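4-diphosphocytidyl-2C-methyl-D-erythritol synthase (Neisseria gonorrhoeae, PDB 1VGW) catalyses transfer of the cytidylyl group from CTP to 2-C-methyl-D-erythritol 4-phosphate, giving 4-diphosphocytidyl-2-C-methyl-D-erythritol and diphosphate in non-mevalonate isoprenoid synthesis. Local coordinates at the interface of chains A and B. Coordinates in Å, arbitrary orientation; residue numbers count along the deposited sequence, not the author numbering. Chains: chain A/B, 4-diphosphocytidyl-2C-methyl-D-erythritol synthase.

Contact 1: the interface of chains A and B. Residues chain A 114, 165-166; chain B 144.
The guanidinium of A:Arg114 meets the carboxylate of B:Asp144 at its edge, with the carboxyl carbon CG in the guanidinium plane. The two planes are turned 51° apart, so the groups do not form a flat paired contact. The guanidinium reaches over one face of the carboxylate. A:Arg114 NH2 lies 3.2 Å from B:Asp144 OD2 in a salt bridge that is also a hydrogen bond. The acid oxygen is met from above its plane, whereas the bond runs close to the plane of the guanidinium. The same carboxylate face carries the backbone carbonyl of A:Ala166. A:Ala166 O lies 3.3 Å from B:Asp144 CG, over the middle of the group. The charged nitrogen beside it may offset the closeness of these oxygens.

A:Arg114 belongs to a loop, and its chain is extended from CG to NE. The two side chains approach from opposite directions. In B:Asp144, CG stands beside the backbone N (chi1 -70°), which turns one face of the carboxylate to both A:Arg114 NH2 and A:Ala166 O. A:Gln165 in strand 163-167 adds a looser contact, with its CB 4.2 Å from B:Asp144 CB.

In this family the active site lies at the dimer interface and takes residues from both subunits. The salt bridge ties a loop of one subunit to the other and may help shape the pocket for the methylerythritol phosphate.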
ATOM      1  N   ARG A 114       4.706 -10.006   9.266  1.00 37.95           N
ATOM      2  CA  ARG A 114       5.193  -9.769   7.898  1.00 37.94           C
ATOM      3  C   ARG A 114       5.906 -11.076   7.475  1.00 39.51           C
ATOM      4  O   ARG A 114       7.135 -11.149   7.317  1.00 39.85           O
ATOM      5  CB  ARG A 114       6.144  -8.594   7.819  1.00 39.18           C
ATOM      6  CG  ARG A 114       5.598  -7.233   8.115  1.00 38.05           C
ATOM      7  CD  ARG A 114       6.582  -6.091   7.906  1.00 36.81           C
ATOM      8  NE  ARG A 114       5.978  -4.831   8.365  1.00 39.18           N
ATOM      9  CZ  ARG A 114       5.188  -4.011   7.680  1.00 33.69           C
ATOM     10  NH1 ARG A 114       4.831  -4.209   6.418  1.00 33.56           N
ATOM     11  NH2 ARG A 114       4.741  -2.938   8.281  1.00 29.99           N
ATOM     12  N   GLN A 165       6.473   5.065   3.249  1.00 26.99           N
ATOM     13  CA  GLN A 165       5.794   4.244   4.243  1.00 28.77           C
ATOM     14  C   GLN A 165       6.799   3.181   4.740  1.00 29.82           C
ATOM     15  O   GLN A 165       7.307   2.427   3.914  1.00 29.19           O
ATOM     16  CB  GLN A 165       4.610   3.496   3.621  1.00 28.80           C
ATOM     17  CG  GLN A 165       3.537   4.506   3.165  1.00 39.61           C
ATOM     18  CD  GLN A 165       2.272   3.770   2.754  1.00 43.54           C
ATOM     19  OE1 GLN A 165       1.396   3.542   3.596  1.00 44.41           O
ATOM     20  NE2 GLN A 165       2.253   3.366   1.487  1.00 43.86           N
ATOM     21  N   ALA A 166       7.014   3.118   6.040  1.00 28.96           N
ATOM     22  CA  ALA A 166       7.945   2.187   6.634  1.00 28.87           C
ATOM     23  C   ALA A 166       7.476   0.750   6.710  1.00 30.98           C
ATOM     24  O   ALA A 166       6.274   0.466   6.947  1.00 31.79           O
ATOM     25  CB  ALA A 166       8.229   2.684   8.080  1.00 18.81           C
TER
ATOM     26  N   ASP B 144       0.828   2.226   7.880  1.00 35.88           N
ATOM     27  CA  ASP B 144       2.226   2.227   8.338  1.00 35.79           C
ATOM     28  C   ASP B 144       2.741   3.610   8.718  1.00 34.59           C
ATOM     29  O   ASP B 144       2.332   4.611   8.113  1.00 32.86           O
ATOM     30  CB  ASP B 144       3.119   1.714   7.169  1.00 37.43           C
ATOM     31  CG  ASP B 144       2.959   0.246   6.862  1.00 42.09           C
ATOM     32  OD1 ASP B 144       3.163  -0.130   5.680  1.00 42.15           O
ATOM     33  OD2 ASP B 144       2.632  -0.548   7.788  1.00 42.41           O
TER

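Contact 2: the interface of chains A and B. Residues chain A 190-191, 193-194, 197; chain B 147, 156-157.
Charge pairing centres on B:Lys147, whose ammonium NZ bridges two acids of chain A. B:Lys147 NZ lies 2.6 Å from A:Asp191 OD2, on the syn lone pair of that oxygen. A weaker bond goes to A:Asp191 OD1. The second salt bridge runs 3.1 Å from B:Lys147 NZ to A:Glu197 OE2, again on the syn side and 16° out of the carboxylate plane. The lysine bends at chi2 (-65°) and then runs out nearly straight to meet A:Asp191 from the opposite direction.

Hydroxyl hydrogen bonds complete the group. The hydroxyl B:Thr157 OG1 donates to the syn lone pair of A:Glu197 OE1 at 2.7 Å. B:Thr157 OG1 also accepts from B:Lys147 NZ at 3.0 Å. The threonine thus sets the lysine tip, and both carboxylate oxygens of A:Glu197 are engaged, which fixes the rotation of the acid.

Support within chain A comes from the start of helix 192-197. A:Asp191 caps this helix: its OD2 accepts from A:Ser194 N at 2.9 Å, met from above the carboxylate plane. A:Ser194 OG in turn donates to A:Asp191 O.

Carbon contact is slight: B:Lys147 CE lies 3.9 Å from A:Asp191 CG, with A:Ala193 CB a little farther off.

The site joins strands 146-149 and 154-158 of one subunit to the capped helix of the other and so should steady the dimer usual in this family.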
ATOM      1  N   THR A 190       6.821   5.682  17.763  1.00 47.39           N
ATOM      2  CA  THR A 190       6.093   4.680  17.014  1.00 44.23           C
ATOM      3  C   THR A 190       7.022   3.505  16.703  1.00 43.41           C
ATOM      4  O   THR A 190       7.160   2.580  17.505  1.00 44.51           O
ATOM      5  CB  THR A 190       5.435   5.157  15.724  1.00 44.07           C
ATOM      6  OG1 THR A 190       6.319   5.955  14.937  1.00 39.69           O
ATOM      7  CG2 THR A 190       4.168   5.948  16.082  1.00 44.39           C
ATOM      8  N   ASP A 191       7.720   3.569  15.569  1.00 39.64           N
ATOM      9  CA  ASP A 191       8.645   2.505  15.213  1.00 34.96           C
ATOM     10  C   ASP A 191      10.017   2.731  15.852  1.00 36.73           C
ATOM     11  O   ASP A 191      10.299   3.764  16.484  1.00 33.55           O
ATOM     12  CB  ASP A 191       8.713   2.337  13.710  1.00 27.19           C
ATOM     13  CG  ASP A 191       9.289   3.478  12.957  1.00 27.00           C
ATOM     14  OD1 ASP A 191       9.456   3.392  11.708  1.00 27.68           O
ATOM     15  OD2 ASP A 191       9.633   4.520  13.570  1.00 29.81           O
ATOM     16  N   ALA A 193      12.931   3.224  14.350  1.00 30.05           N
ATOM     17  CA  ALA A 193      13.614   4.356  13.731  1.00 28.89           C
ATOM     18  C   ALA A 193      13.230   5.679  14.367  1.00 32.91           C
ATOM     19  O   ALA A 193      14.014   6.636  14.368  1.00 33.32           O
ATOM     20  CB  ALA A 193      13.218   4.402  12.261  1.00 25.19           C
ATOM     21  N   SER A 194      11.960   5.803  14.818  1.00 33.61           N
ATOM     22  CA  SER A 194      11.483   7.057  15.385  1.00 33.79           C
ATOM     23  C   SER A 194      12.217   7.330  16.684  1.00 34.79           C
ATOM     24  O   SER A 194      12.543   8.498  16.971  1.00 37.24           O
ATOM     25  CB  SER A 194       9.967   7.129  15.538  1.00 30.85           C
ATOM     26  OG  SER A 194       9.545   6.525  16.768  1.00 31.59           O
ATOM     27  N   GLU A 197      15.851   8.509  15.576  1.00 35.98           N
ATOM     28  CA  GLU A 197      15.754   9.860  15.048  1.00 36.08           C
ATOM     29  C   GLU A 197      15.804  10.922  16.151  1.00 35.56           C
ATOM     30  O   GLU A 197      16.362  11.998  15.923  1.00 35.64           O
ATOM     31  CB  GLU A 197      14.417  10.053  14.287  1.00 28.89           C
ATOM     32  CG  GLU A 197      14.345   9.306  12.963  1.00 36.14           C
ATOM     33  CD  GLU A 197      12.906   9.003  12.534  1.00 40.59           C
ATOM     34  OE1 GLU A 197      12.031   9.904  12.613  1.00 37.52           O
ATOM     35  OE2 GLU A 197      12.633   7.870  12.068  1.00 41.48           O
TER
ATOM     36  N   LYS B 147       7.440   8.547   6.799  1.00 31.43           N
ATOM     37  CA  LYS B 147       8.685   9.242   7.005  1.00 32.07           C
ATOM     38  C   LYS B 147       8.913  10.227   5.846  1.00 31.11           C
ATOM     39  O   LYS B 147       8.501   9.942   4.736  1.00 30.64           O
ATOM     40  CB  LYS B 147       9.887   8.271   7.063  1.00 32.00           C
ATOM     41  CG  LYS B 147       9.760   7.024   7.912  1.00 30.99           C
ATOM     42  CD  LYS B 147       9.633   7.285   9.405  1.00 28.42           C
ATOM     43  CE  LYS B 147      10.120   6.164  10.265  1.00 25.34           C
ATOM     44  NZ  LYS B 147       9.975   6.299  11.723  1.00 23.79           N
ATOM     45  N   ALA B 156      12.388  13.190   9.053  1.00 32.58           N
ATOM     46  CA  ALA B 156      11.251  13.395   9.926  1.00 31.07           C
ATOM     47  C   ALA B 156      10.272  12.230   9.896  1.00 32.03           C
ATOM     48  O   ALA B 156      10.139  11.533   8.884  1.00 30.97           O
ATOM     49  CB  ALA B 156      10.479  14.654   9.413  1.00 34.22           C
ATOM     50  N   THR B 157       9.590  12.042  11.028  1.00 31.30           N
ATOM     51  CA  THR B 157       8.469  11.084  11.026  1.00 35.58           C
ATOM     52  C   THR B 157       7.196  11.948  10.892  1.00 37.01           C
ATOM     53  O   THR B 157       7.016  12.875  11.711  1.00 35.30           O
ATOM     54  CB  THR B 157       8.454  10.306  12.348  1.00 35.71           C
ATOM     55  OG1 THR B 157       9.411   9.222  12.245  1.00 42.48           O
ATOM     56  CG2 THR B 157       7.097   9.744  12.676  1.00 32.21           C
TER

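Contact 3: the interface of chains A and B. Residues chain A 149, 152-154; chain B 137, 203, 205.
The turn between strands 146-149 and 154-158 of chain A, together with the strand ends beside it, meets strand 204-207 of chain B and the loop residue B:Pro203 just before it. In IspD cytidylyltransferases this hairpin belongs to the arm by which the subunits embrace each other.

Two backbone bonds join the chains in antiparallel register. B:Leu205 N donates to A:Gly152 O at 2.7 Å. A:Ile154 N donates to B:Pro203 O at 3.2 Å. A:Gln153, between the two bonded residues, hardly touches chain B. A:Gly152 has a positive phi (108°), a backbone shape that suits glycine and turns its carbonyl towards chain B.

B:Leu205 carries the apolar contact through both of its methyl branches. B:Leu205 CD1 rests on the methyl of the alanine, 3.5 Å from A:Ala149 CB. The branch point B:Leu205 CG touches A:Ile154 CG1 at 3.6 Å, and the two side chains lie about at right angles. B:Leu205 CD2 continues along the isoleucine to its terminal methyl, 4.1 Å from A:Ile154 CD1. In A:Ile154 the longer branch, CG1, stands beside the backbone N (chi1 -60°). This places CG1 against the leucine, and the extended chi2 (176°) carries CD1 on past it. Beyond them, B:Ile137 CD1 from strand 136-141 comes within 4.2 Å of A:Ile154 CD1.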
ATOM      1  N   ALA A 149      -8.914  13.200   6.427  1.00 38.02           N
ATOM      2  CA  ALA A 149     -10.317  13.025   6.650  1.00 43.34           C
ATOM      3  C   ALA A 149     -10.791  13.740   7.922  1.00 47.68           C
ATOM      4  O   ALA A 149     -10.037  13.788   8.881  1.00 47.43           O
ATOM      5  CB  ALA A 149     -10.637  11.536   6.880  1.00 43.86           C
ATOM      6  N   GLY A 152     -15.462  11.496   7.473  1.00 41.70           N
ATOM      7  CA  GLY A 152     -15.866  10.736   6.287  1.00 35.89           C
ATOM      8  C   GLY A 152     -15.673  11.654   5.066  1.00 32.82           C
ATOM      9  O   GLY A 152     -15.885  11.240   3.927  1.00 29.98           O
ATOM     10  N   GLN A 153     -15.262  12.890   5.351  1.00 28.66           N
ATOM     11  CA  GLN A 153     -15.063  13.807   4.219  1.00 31.80           C
ATOM     12  C   GLN A 153     -13.588  14.205   4.145  1.00 29.73           C
ATOM     13  O   GLN A 153     -12.944  14.170   5.191  1.00 29.56           O
ATOM     14  CB  GLN A 153     -15.921  15.064   4.373  1.00 34.53           C
ATOM     15  CG  GLN A 153     -17.416  14.818   4.288  1.00 47.47           C
ATOM     16  CD  GLN A 153     -18.207  16.082   3.942  1.00 50.80           C
ATOM     17  OE1 GLN A 153     -18.065  17.108   4.614  1.00 48.70           O
ATOM     18  NE2 GLN A 153     -18.972  15.984   2.852  1.00 48.30           N
ATOM     19  N   ILE A 154     -13.163  14.727   3.018  1.00 29.23           N
ATOM     20  CA  ILE A 154     -11.807  15.198   2.819  1.00 29.73           C
ATOM     21  C   ILE A 154     -11.711  16.688   3.215  1.00 33.48           C
ATOM     22  O   ILE A 154     -12.346  17.567   2.588  1.00 33.09           O
ATOM     23  CB  ILE A 154     -11.409  15.037   1.342  1.00 22.20           C
ATOM     24  CG1 ILE A 154     -11.470  13.599   0.868  1.00 23.51           C
ATOM     25  CG2 ILE A 154     -10.112  15.726   1.003  1.00 22.23           C
ATOM     26  CD1 ILE A 154     -11.166  13.461  -0.650  1.00 21.32           C
TER
ATOM     27  N   ILE B 137     -14.670   9.267  -3.312  1.00 23.60           N
ATOM     28  CA  ILE B 137     -13.690   8.424  -3.959  1.00 22.52           C
ATOM     29  C   ILE B 137     -13.431   7.177  -3.138  1.00 23.40           C
ATOM     30  O   ILE B 137     -13.707   7.124  -1.952  1.00 25.61           O
ATOM     31  CB  ILE B 137     -12.319   9.121  -4.135  1.00 23.65           C
ATOM     32  CG1 ILE B 137     -11.636   9.295  -2.765  1.00 23.68           C
ATOM     33  CG2 ILE B 137     -12.415  10.458  -4.855  1.00 20.79           C
ATOM     34  CD1 ILE B 137     -10.283   9.989  -2.843  1.00 24.07           C
ATOM     35  N   PRO B 203     -15.383  16.088  -0.964  1.00 27.72           N
ATOM     36  CA  PRO B 203     -15.920  14.777  -1.380  1.00 27.38           C
ATOM     37  C   PRO B 203     -15.898  13.759  -0.273  1.00 27.74           C
ATOM     38  O   PRO B 203     -15.096  13.884   0.665  1.00 28.45           O
ATOM     39  CB  PRO B 203     -15.065  14.377  -2.562  1.00 25.27           C
ATOM     40  CG  PRO B 203     -14.472  15.644  -3.055  1.00 25.85           C
ATOM     41  CD  PRO B 203     -14.217  16.463  -1.788  1.00 25.26           C
ATOM     42  N   LEU B 205     -15.165  10.111   1.570  1.00 32.03           N
ATOM     43  CA  LEU B 205     -14.135   9.080   1.473  1.00 32.13           C
ATOM     44  C   LEU B 205     -14.853   7.722   1.714  1.00 32.61           C
ATOM     45  O   LEU B 205     -15.395   7.522   2.808  1.00 30.63           O
ATOM     46  CB  LEU B 205     -13.005   9.198   2.489  1.00 31.12           C
ATOM     47  CG  LEU B 205     -11.950  10.264   2.240  1.00 34.50           C
ATOM     48  CD1 LEU B 205     -11.290  10.691   3.543  1.00 34.37           C
ATOM     49  CD2 LEU B 205     -10.898   9.842   1.223  1.00 31.28           C
TER

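Contact 1 and contact 2 lie close together, with the centres of their C-alpha atoms about 11 Å apart. The C-alpha centre of contact 3 is about 23 Å from that of contact 1 and about 27 Å from that of contact 2. Strands 146-149 and 154-158 serve in both contact 2 and contact 3, from chain B in the first and from chain A in the second. Two-fold symmetry repeats each contact with the chains exchanged. Each arm therefore grips its partner through its strands and through its turn. Contact 1 adds the residue B:Asp144, shortly before strand 146-149. Such mutual clasping fits the dimer typical of this family.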